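Local coordinates for uncharacterized protein (Corynebacterium diphtheriae NCTC 13129, PDB 3B4Q) that is of unknown function but forms a small helical domain of the family found at the C-terminus of resuscitation-promoting factor Rpf1, at residues A[11-16]-A[76-81]; A[43-48]-A[68-73]; A[7-12]-A[27-32]. All coordinates share one frame; numbering follows the deposited sequence.

Contact 1 of 3, residues A[11-16]-A[76-81]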
loop_
_atom_site.group_PDB
_atom_site.type_symbol
_atom_site.label_atom_id
_atom_site.label_comp_id
_atom_site.label_asym_id
_atom_site.label_seq_id
_atom_site.Cartn_x
_atom_site.Cartn_y
_atom_site.Cartn_z
ATOM N N ARG A 11 1.229 -4.016 7.721
ATOM C CA ARG A 11 1.952 -3.122 8.641
ATOM C C ARG A 11 3.397 -3.549 8.864
ATOM O O ARG A 11 4.278 -2.690 8.986
ATOM C CB ARG A 11 1.205 -2.956 9.956
ATOM C CG ARG A 11 -0.082 -2.234 9.761
ATOM C CD ARG A 11 -0.930 -2.216 11.028
ATOM N NE ARG A 11 -0.632 -1.067 11.871
ATOM C CZ ARG A 11 -1.229 -0.822 13.037
ATOM N NH1 ARG A 11 -0.895 0.254 13.753
ATOM N NH2 ARG A 11 -2.172 -1.646 13.485
ATOM N N ASP A 12 3.654 -4.854 8.879
ATOM C CA ASP A 12 5.044 -5.352 9.037
ATOM C C ASP A 12 5.840 -5.080 7.771
ATOM O O ASP A 12 7.021 -4.709 7.835
ATOM C CB ASP A 12 5.041 -6.854 9.339
ATOM C CG ASP A 12 4.238 -7.185 10.580
ATOM O OD1 ASP A 12 4.471 -6.546 11.639
ATOM O OD2 ASP A 12 3.377 -8.094 10.510
ATOM N N VAL A 13 5.211 -5.325 6.618
ATOM C CA VAL A 13 5.871 -5.060 5.335
ATOM C C VAL A 13 6.348 -3.603 5.205
ATOM O O VAL A 13 7.427 -3.348 4.617
ATOM C CB VAL A 13 4.956 -5.471 4.153
ATOM C CG1 VAL A 13 5.591 -5.061 2.785
ATOM C CG2 VAL A 13 4.654 -6.978 4.234
ATOM N N VAL A 14 5.565 -2.654 5.716
ATOM C CA VAL A 14 5.981 -1.244 5.591
ATOM C C VAL A 14 6.586 -0.664 6.862
ATOM O O VAL A 14 6.580 0.560 7.048
ATOM C CB VAL A 14 4.817 -0.346 5.099
ATOM C CG1 VAL A 14 4.336 -0.787 3.683
ATOM C CG2 VAL A 14 3.676 -0.322 6.122
ATOM N N ALA A 15 7.142 -1.547 7.708
ATOM C CA ALA A 15 7.801 -1.139 8.965
ATOM C C ALA A 15 8.834 -0.033 8.766
ATOM O O ALA A 15 9.041 0.807 9.669
ATOM C CB ALA A 15 8.446 -2.347 9.649
ATOM N N ASN A 16 9.488 -0.040 7.591
ATOM C CA ASN A 16 10.573 0.932 7.303
ATOM C C ASN A 16 10.214 2.006 6.270
ATOM O O ASN A 16 11.087 2.732 5.757
ATOM C CB ASN A 16 11.827 0.152 6.894
ATOM C CG ASN A 16 12.206 -0.907 7.919
ATOM O OD1 ASN A 16 12.434 -2.083 7.570
ATOM N ND2 ASN A 16 12.200 -0.528 9.189
ATOM N N ASN A 76 -1.907 -8.728 -3.610
ATOM C CA ASN A 76 -0.627 -9.159 -3.114
ATOM C C ASN A 76 0.122 -7.947 -2.543
ATOM O O ASN A 76 0.792 -7.205 -3.285
ATOM C CB ASN A 76 0.164 -9.819 -4.266
ATOM C CG ASN A 76 1.579 -10.201 -3.882
ATOM O OD1 ASN A 76 2.030 -10.072 -2.713
ATOM N ND2 ASN A 76 2.328 -10.673 -4.905
ATOM N N PHE A 77 -0.038 -7.730 -1.233
ATOM C CA PHE A 77 0.508 -6.496 -0.643
ATOM C C PHE A 77 2.038 -6.398 -0.772
ATOM O O PHE A 77 2.591 -5.366 -1.201
ATOM C CB PHE A 77 0.064 -6.211 0.792
ATOM C CG PHE A 77 0.541 -4.872 1.246
ATOM C CD1 PHE A 77 -0.146 -3.704 0.859
ATOM C CD2 PHE A 77 1.752 -4.747 1.924
ATOM C CE1 PHE A 77 0.331 -2.471 1.219
ATOM C CE2 PHE A 77 2.249 -3.500 2.286
ATOM C CZ PHE A 77 1.533 -2.357 1.930
ATOM N N ASN A 78 2.728 -7.458 -0.374
ATOM C CA ASN A 78 4.199 -7.420 -0.439
ATOM C C ASN A 78 4.634 -7.166 -1.880
ATOM O O ASN A 78 5.529 -6.356 -2.122
ATOM C CB ASN A 78 4.794 -8.753 0.058
ATOM C CG ASN A 78 6.289 -8.733 0.023
ATOM O OD1 ASN A 78 6.919 -9.290 -0.897
ATOM N ND2 ASN A 78 6.876 -8.013 0.942
ATOM N N GLY A 79 3.975 -7.821 -2.845
ATOM C CA GLY A 79 4.361 -7.642 -4.246
ATOM C C GLY A 79 4.129 -6.212 -4.700
ATOM O O GLY A 79 4.968 -5.612 -5.407
ATOM N N PHE A 80 2.993 -5.647 -4.289
ATOM C CA PHE A 80 2.662 -4.271 -4.691
ATOM C C PHE A 80 3.654 -3.271 -4.108
ATOM O O PHE A 80 4.151 -2.380 -4.807
ATOM C CB PHE A 80 1.247 -3.937 -4.207
ATOM C CG PHE A 80 0.858 -2.492 -4.426
ATOM C CD1 PHE A 80 0.558 -2.018 -5.694
ATOM C CD2 PHE A 80 0.829 -1.590 -3.343
ATOM C CE1 PHE A 80 0.214 -0.682 -5.908
ATOM C CE2 PHE A 80 0.483 -0.252 -3.559
ATOM C CZ PHE A 80 0.167 0.197 -4.858
ATOM N N TYR A 81 3.939 -3.426 -2.831
ATOM C CA TYR A 81 4.851 -2.505 -2.161
ATOM C C TYR A 81 6.252 -2.625 -2.757
ATOM O O TYR A 81 6.883 -1.607 -3.073
ATOM C CB TYR A 81 4.888 -2.801 -0.679
ATOM C CG TYR A 81 5.856 -1.895 0.066
ATOM C CD1 TYR A 81 5.630 -0.498 0.146
ATOM C CD2 TYR A 81 7.013 -2.409 0.651
ATOM C CE1 TYR A 81 6.550 0.345 0.804
ATOM C CE2 TYR A 81 7.927 -1.587 1.306
ATOM C CZ TYR A 81 7.684 -0.211 1.407
ATOM O OH TYR A 81 8.609 0.627 2.069
#
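Tyr81 N donates to Phe77 O at 2.9 Å, a helical bond that sets the two aromatic rings one turn apart on the side of helix 77-83 turned to Val13 and Val14. The domain is a compact all-helical fold, and this contact packs Val13 and Val14, from the region of its short first helix, 10-13, against helix 77-83. No hydrogen bond joins the two segments; apolar packing carries the contact. Val13 supplies the largest share. Its CG1, anti to the backbone N (chi1 174°), reaches in among three side chains and lies 3.7 Å from Phe77 CE2 and equally far from Tyr81 CD2. Asn78, its side chain roughly perpendicular to that of Val13, brings its ND2 to 3.7 Å from the same CG1. Val13 CB sits at the edge of the Phe77 ring, near its plane, while the side chains of Val13 and Tyr81 run past one another in opposite senses. Val14, the first residue to leave helical phi/psi, also works through one methyl. Val14 CG1 stands over a face of the Tyr81 ring, 3.8 Å from its centroid and 15° off the normal, a CH-pi contact. That methyl also meets the edge of the other ring, with Val14 CG1 3.7 Å from Phe77 CZ, so one methyl serves a ring face and a ring edge. Helix 19-35 closes in through Val21 and Val25, and helix 39-56 backs Phe77 with Ala43, Val44 and Leu47. Away from the interface, Asn76 N-caps helix 77-83: its OD1 accepts from Gly79 N at 3.0 Å, with the donor standing 66° out of the side-chain carbonyl plane.

Contact 2 of 3, residues A[43-48]-A[68-73]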
loop_
_atom_site.group_PDB
_atom_site.type_symbol
_atom_site.label_atom_id
_atom_site.label_comp_id
_atom_site.label_asym_id
_atom_site.label_seq_id
_atom_site.Cartn_x
_atom_site.Cartn_y
_atom_site.Cartn_z
ATOM N N ALA A 43 -5.297 -2.863 1.942
ATOM C CA ALA A 43 -4.027 -2.150 2.103
ATOM C C ALA A 43 -3.416 -1.714 0.757
ATOM O O ALA A 43 -2.869 -0.599 0.629
ATOM C CB ALA A 43 -3.036 -2.997 2.902
ATOM N N VAL A 44 -3.472 -2.577 -0.248
ATOM C CA VAL A 44 -3.040 -2.176 -1.591
ATOM C C VAL A 44 -3.859 -0.960 -2.073
ATOM O O VAL A 44 -3.296 0.046 -2.532
ATOM C CB VAL A 44 -3.142 -3.363 -2.610
ATOM C CG1 VAL A 44 -2.985 -2.841 -4.065
ATOM C CG2 VAL A 44 -2.119 -4.473 -2.245
ATOM N N ASP A 45 -5.192 -1.034 -1.950
ATOM C CA ASP A 45 -6.040 0.111 -2.378
ATOM C C ASP A 45 -5.681 1.417 -1.624
ATOM O O ASP A 45 -5.588 2.493 -2.231
ATOM C CB ASP A 45 -7.507 -0.203 -2.173
ATOM C CG ASP A 45 -8.043 -1.284 -3.137
ATOM O OD1 ASP A 45 -7.348 -1.641 -4.130
ATOM O OD2 ASP A 45 -9.198 -1.766 -2.894
ATOM N N ALA A 46 -5.528 1.323 -0.302
ATOM C CA ALA A 46 -5.219 2.500 0.537
ATOM C C ALA A 46 -3.857 3.096 0.148
ATOM O O ALA A 46 -3.711 4.327 0.031
ATOM C CB ALA A 46 -5.244 2.127 2.009
ATOM N N LEU A 47 -2.854 2.244 -0.085
ATOM C CA LEU A 47 -1.544 2.764 -0.420
ATOM C C LEU A 47 -1.541 3.351 -1.854
ATOM O O LEU A 47 -0.960 4.425 -2.113
ATOM C CB LEU A 47 -0.497 1.665 -0.263
ATOM C CG LEU A 47 0.967 2.045 -0.561
ATOM C CD1 LEU A 47 1.313 3.379 0.178
ATOM C CD2 LEU A 47 1.857 0.920 -0.195
ATOM N N TYR A 48 -2.201 2.669 -2.787
ATOM C CA TYR A 48 -2.301 3.214 -4.122
ATOM C C TYR A 48 -2.975 4.600 -4.049
ATOM O O TYR A 48 -2.537 5.581 -4.670
ATOM C CB TYR A 48 -3.095 2.263 -5.010
ATOM C CG TYR A 48 -3.231 2.735 -6.444
ATOM C CD1 TYR A 48 -2.095 2.997 -7.195
ATOM C CD2 TYR A 48 -4.470 2.911 -7.031
ATOM C CE1 TYR A 48 -2.160 3.419 -8.505
ATOM C CE2 TYR A 48 -4.555 3.341 -8.373
ATOM C CZ TYR A 48 -3.377 3.593 -9.076
ATOM O OH TYR A 48 -3.376 4.020 -10.379
ATOM N N ALA A 68 0.195 0.314 -13.440
ATOM C CA ALA A 68 0.391 -1.051 -13.930
ATOM C C ALA A 68 0.737 -1.981 -12.789
ATOM O O ALA A 68 0.194 -3.082 -12.690
ATOM C CB ALA A 68 1.475 -1.095 -14.977
ATOM N N PHE A 69 1.629 -1.520 -11.909
ATOM C CA PHE A 69 1.968 -2.354 -10.741
ATOM C C PHE A 69 0.797 -2.571 -9.746
ATOM O O PHE A 69 0.699 -3.602 -9.078
ATOM C CB PHE A 69 3.206 -1.839 -10.059
ATOM C CG PHE A 69 4.489 -2.186 -10.790
ATOM C CD1 PHE A 69 4.713 -3.484 -11.277
ATOM C CD2 PHE A 69 5.479 -1.224 -10.985
ATOM C CE1 PHE A 69 5.920 -3.825 -11.945
ATOM C CE2 PHE A 69 6.667 -1.546 -11.644
ATOM C CZ PHE A 69 6.884 -2.849 -12.136
ATOM N N TYR A 70 -0.098 -1.597 -9.668
ATOM C CA TYR A 70 -1.337 -1.777 -8.921
ATOM C C TYR A 70 -2.148 -2.907 -9.554
ATOM O O TYR A 70 -2.564 -3.836 -8.876
ATOM C CB TYR A 70 -2.118 -0.460 -8.910
ATOM C CG TYR A 70 -3.510 -0.532 -8.322
ATOM C CD1 TYR A 70 -3.717 -0.811 -6.970
ATOM C CD2 TYR A 70 -4.625 -0.259 -9.116
ATOM C CE1 TYR A 70 -5.015 -0.860 -6.446
ATOM C CE2 TYR A 70 -5.898 -0.272 -8.596
ATOM C CZ TYR A 70 -6.098 -0.581 -7.270
ATOM O OH TYR A 70 -7.375 -0.611 -6.731
ATOM N N GLN A 71 -2.358 -2.830 -10.866
ATOM C CA GLN A 71 -3.202 -3.852 -11.517
ATOM C C GLN A 71 -2.541 -5.234 -11.485
ATOM O O GLN A 71 -3.224 -6.271 -11.456
ATOM C CB GLN A 71 -3.568 -3.453 -12.948
ATOM C CG GLN A 71 -4.366 -2.145 -13.004
ATOM C CD GLN A 71 -5.779 -2.212 -12.389
ATOM O OE1 GLN A 71 -6.283 -3.286 -12.029
ATOM N NE2 GLN A 71 -6.424 -1.046 -12.277
ATOM N N ALA A 72 -1.217 -5.247 -11.478
ATOM C CA ALA A 72 -0.509 -6.517 -11.435
ATOM C C ALA A 72 -0.433 -7.120 -10.037
ATOM O O ALA A 72 0.022 -8.240 -9.883
ATOM C CB ALA A 72 0.874 -6.379 -12.042
ATOM N N ASN A 73 -0.802 -6.358 -8.996
ATOM C CA ASN A 73 -0.655 -6.811 -7.628
ATOM C C ASN A 73 -1.837 -6.451 -6.739
ATOM O O ASN A 73 -1.651 -6.053 -5.575
ATOM C CB ASN A 73 0.622 -6.174 -7.049
ATOM C CG ASN A 73 1.870 -6.684 -7.716
ATOM O OD1 ASN A 73 2.362 -7.789 -7.409
ATOM N ND2 ASN A 73 2.394 -5.891 -8.629
#
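Tyr70 lies flat against Tyr48 and ends on Asp45, so one side chain makes both the stack and the polar bond of this contact. Its CG is anti to the backbone N (chi1 173°), and the ring bridges toward the helix of Val44 and Tyr48. The two tyrosine side chains run roughly perpendicular to each other, yet their rings lie nearly parallel: an offset stack with planes at 7° and centroids 4.0 Å apart. Tyr48 CD2 sits over the centre of the Tyr70 ring, and Tyr70 CG over the centre of the Tyr48 ring. Tyr70 CB joins in over the same Tyr48 face as a CH-pi contact. Val44 comes to the rim instead, its CG1 3.6 Å from Tyr70 CD1, while Val44 CG2 touches Asn73 O at 3.7 Å. Asp45 turns its CG anti to the carbonyl carbon, and its OD1 accepts from Tyr70 OH at 2.8 Å; the oxygen lies at the ring edge, but the hydroxyl meets it from above the carboxylate plane. Asn73 folds back on the helix before it, ND2 donating to a lone pair of Phe69 O at 2.9 Å. The whole is an antiparallel helix pair: the axes of segments 43-48 and 68-72 run at 172° and stay 11.0 Å apart, with the stacked tyrosines lying between them.

Contact 3 of 3, residues A[7-12]-A[27-32]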
loop_
_atom_site.group_PDB
_atom_site.type_symbol
_atom_site.label_atom_id
_atom_site.label_comp_id
_atom_site.label_asym_id
_atom_site.label_seq_id
_atom_site.Cartn_x
_atom_site.Cartn_y
_atom_site.Cartn_z
ATOM N N ALA A 7 2.106 -15.051 9.381
ATOM C CA ALA A 7 2.567 -14.294 8.218
ATOM C C ALA A 7 2.769 -12.807 8.560
ATOM O O ALA A 7 2.120 -12.278 9.445
ATOM C CB ALA A 7 1.598 -14.415 7.090
ATOM N N PRO A 8 3.677 -12.144 7.847
ATOM C CA PRO A 8 3.763 -10.684 8.001
ATOM C C PRO A 8 2.513 -10.028 7.467
ATOM O O PRO A 8 1.990 -10.423 6.401
ATOM C CB PRO A 8 4.957 -10.269 7.124
ATOM C CG PRO A 8 5.183 -11.414 6.230
ATOM C CD PRO A 8 4.672 -12.672 6.888
ATOM N N THR A 9 2.041 -9.045 8.212
ATOM C CA THR A 9 0.895 -8.258 7.801
ATOM C C THR A 9 1.388 -7.055 6.973
ATOM O O THR A 9 2.579 -6.742 6.979
ATOM C CB THR A 9 0.110 -7.732 9.012
ATOM O OG1 THR A 9 0.936 -6.831 9.746
ATOM C CG2 THR A 9 -0.317 -8.888 9.972
ATOM N N PRO A 10 0.492 -6.383 6.246
ATOM C CA PRO A 10 0.927 -5.173 5.558
ATOM C C PRO A 10 1.668 -4.177 6.473
ATOM O O PRO A 10 2.669 -3.604 6.040
ATOM C CB PRO A 10 -0.383 -4.598 5.037
ATOM C CG PRO A 10 -1.184 -5.870 4.702
ATOM C CD PRO A 10 -0.901 -6.747 5.907
ATOM N N ARG A 11 1.229 -4.016 7.721
ATOM C CA ARG A 11 1.952 -3.122 8.641
ATOM C C ARG A 11 3.397 -3.549 8.864
ATOM O O ARG A 11 4.278 -2.690 8.986
ATOM C CB ARG A 11 1.205 -2.956 9.956
ATOM C CG ARG A 11 -0.082 -2.234 9.761
ATOM C CD ARG A 11 -0.930 -2.216 11.028
ATOM N NE ARG A 11 -0.632 -1.067 11.871
ATOM C CZ ARG A 11 -1.229 -0.822 13.037
ATOM N NH1 ARG A 11 -0.895 0.254 13.753
ATOM N NH2 ARG A 11 -2.172 -1.646 13.485
ATOM N N ASP A 12 3.654 -4.854 8.879
ATOM C CA ASP A 12 5.044 -5.352 9.037
ATOM C C ASP A 12 5.840 -5.080 7.771
ATOM O O ASP A 12 7.021 -4.709 7.835
ATOM C CB ASP A 12 5.041 -6.854 9.339
ATOM C CG ASP A 12 4.238 -7.185 10.580
ATOM O OD1 ASP A 12 4.471 -6.546 11.639
ATOM O OD2 ASP A 12 3.377 -8.094 10.510
ATOM N N GLY A 27 -4.490 2.176 8.694
ATOM C CA GLY A 27 -5.942 2.421 8.622
ATOM C C GLY A 27 -6.643 1.281 7.902
ATOM O O GLY A 27 -7.714 0.824 8.321
ATOM N N ALA A 28 -6.058 0.827 6.785
ATOM C CA ALA A 28 -6.669 -0.267 6.026
ATOM C C ALA A 28 -6.687 -1.550 6.845
ATOM O O ALA A 28 -7.685 -2.260 6.867
ATOM C CB ALA A 28 -5.871 -0.496 4.689
ATOM N N GLN A 29 -5.577 -1.862 7.510
ATOM C CA GLN A 29 -5.483 -3.109 8.234
ATOM C C GLN A 29 -6.473 -3.119 9.385
ATOM O O GLN A 29 -7.133 -4.134 9.609
ATOM C CB GLN A 29 -4.026 -3.307 8.685
ATOM C CG GLN A 29 -3.741 -4.619 9.341
ATOM C CD GLN A 29 -2.251 -4.911 9.401
ATOM O OE1 GLN A 29 -1.516 -4.761 8.410
ATOM N NE2 GLN A 29 -1.805 -5.396 10.555
ATOM N N GLU A 30 -6.654 -1.973 10.048
ATOM C CA GLU A 30 -7.580 -1.828 11.185
ATOM C C GLU A 30 -9.013 -2.045 10.696
ATOM O O GLU A 30 -9.791 -2.857 11.285
ATOM C CB GLU A 30 -7.476 -0.411 11.783
ATOM C CG GLU A 30 -6.174 -0.095 12.569
ATOM C CD GLU A 30 -6.041 1.387 12.997
ATOM O OE1 GLU A 30 -6.703 2.312 12.416
ATOM O OE2 GLU A 30 -5.259 1.624 13.937
ATOM N N TYR A 31 -9.364 -1.300 9.637
ATOM C CA TYR A 31 -10.748 -1.377 9.092
ATOM C C TYR A 31 -11.069 -2.773 8.542
ATOM O O TYR A 31 -12.161 -3.359 8.788
ATOM C CB TYR A 31 -11.014 -0.278 8.049
ATOM C CG TYR A 31 -12.428 -0.390 7.543
ATOM C CD1 TYR A 31 -13.497 -0.177 8.404
ATOM C CD2 TYR A 31 -12.699 -0.835 6.254
ATOM C CE1 TYR A 31 -14.834 -0.316 7.956
ATOM C CE2 TYR A 31 -14.032 -0.973 5.801
ATOM C CZ TYR A 31 -15.067 -0.700 6.659
ATOM O OH TYR A 31 -16.369 -0.891 6.256
ATOM N N ALA A 32 -10.125 -3.353 7.818
ATOM C CA ALA A 32 -10.331 -4.705 7.259
ATOM C C ALA A 32 -10.641 -5.726 8.351
ATOM O O ALA A 32 -11.497 -6.621 8.165
ATOM C CB ALA A 32 -9.088 -5.163 6.475
#
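Gln29 reaches from helix 19-35 to the N-terminus of helix 10-13 and holds it with both ends of its amide. Hydrogen bonds come first. Its CG is anti to the backbone N (chi1 -175°) and the chain runs on extended, bringing Gln29 OE1 to 2.9 Å from Arg11 N, a bond whose donor is tilted 20° from the carbonyl plane. The other branch, Gln29 NE2, donates weakly to Thr9 OG1 at 3.2 Å. Thr9 is the N-cap residue, and its hydroxyl passes the chain of bonds on: Thr9 OG1 donates to Asp12 OD2 at 2.9 Å. That same oxygen accepts from Thr9 N at 2.8 Å, a bond from the N-cap NH to the side chain three residues on. Asp12 OD2 is thus gripped twice, by the NH on its anti side and by the hydroxyl from above the carboxylate plane. Packing around the amide is close. Pro10 CD lies 3.3 Å from Gln29 OE1, and Pro10 also rests on Val25 and on Ala43 of helix 39-56. Arg11 crosses Gln29 obliquely, with its aliphatic part beside the amide. Charge adds little that is firm: Arg11 and Glu30 carry opposite charges near each other without a salt bridge, and as both are modelled in two conformers even that proximity is doubtful. The chemistry implies that a first-turn NH of helix 10-13 is satisfied by a neutral side chain of another helix, while the carboxylate of Asp12 would suit the positive end of the helix dipole.

How the contacts relate
Helix 10-13 is common to contacts 1 and 3, which share Arg11 and Asp12 and have centres about 9 Å apart: contact 3 holds its start to helix 19-35, contact 1 its end to helix 77-83. Contact 2, about 11 Å from contact 1 centre to centre, lies within the chain span that contact 1 brings together. Phe80 CE1 meets Tyr70 CA at 3.6 Å, joining helices 77-83 and 64-72. Ala43, in segment 43-48 of contact 2, reaches residues of the other two, with its CB 3.6 Å from Phe77 CD1 and 3.8 Å from Pro10 CB. Contacts 2 and 3 are about 14 Å apart between centres, following in series along the chain.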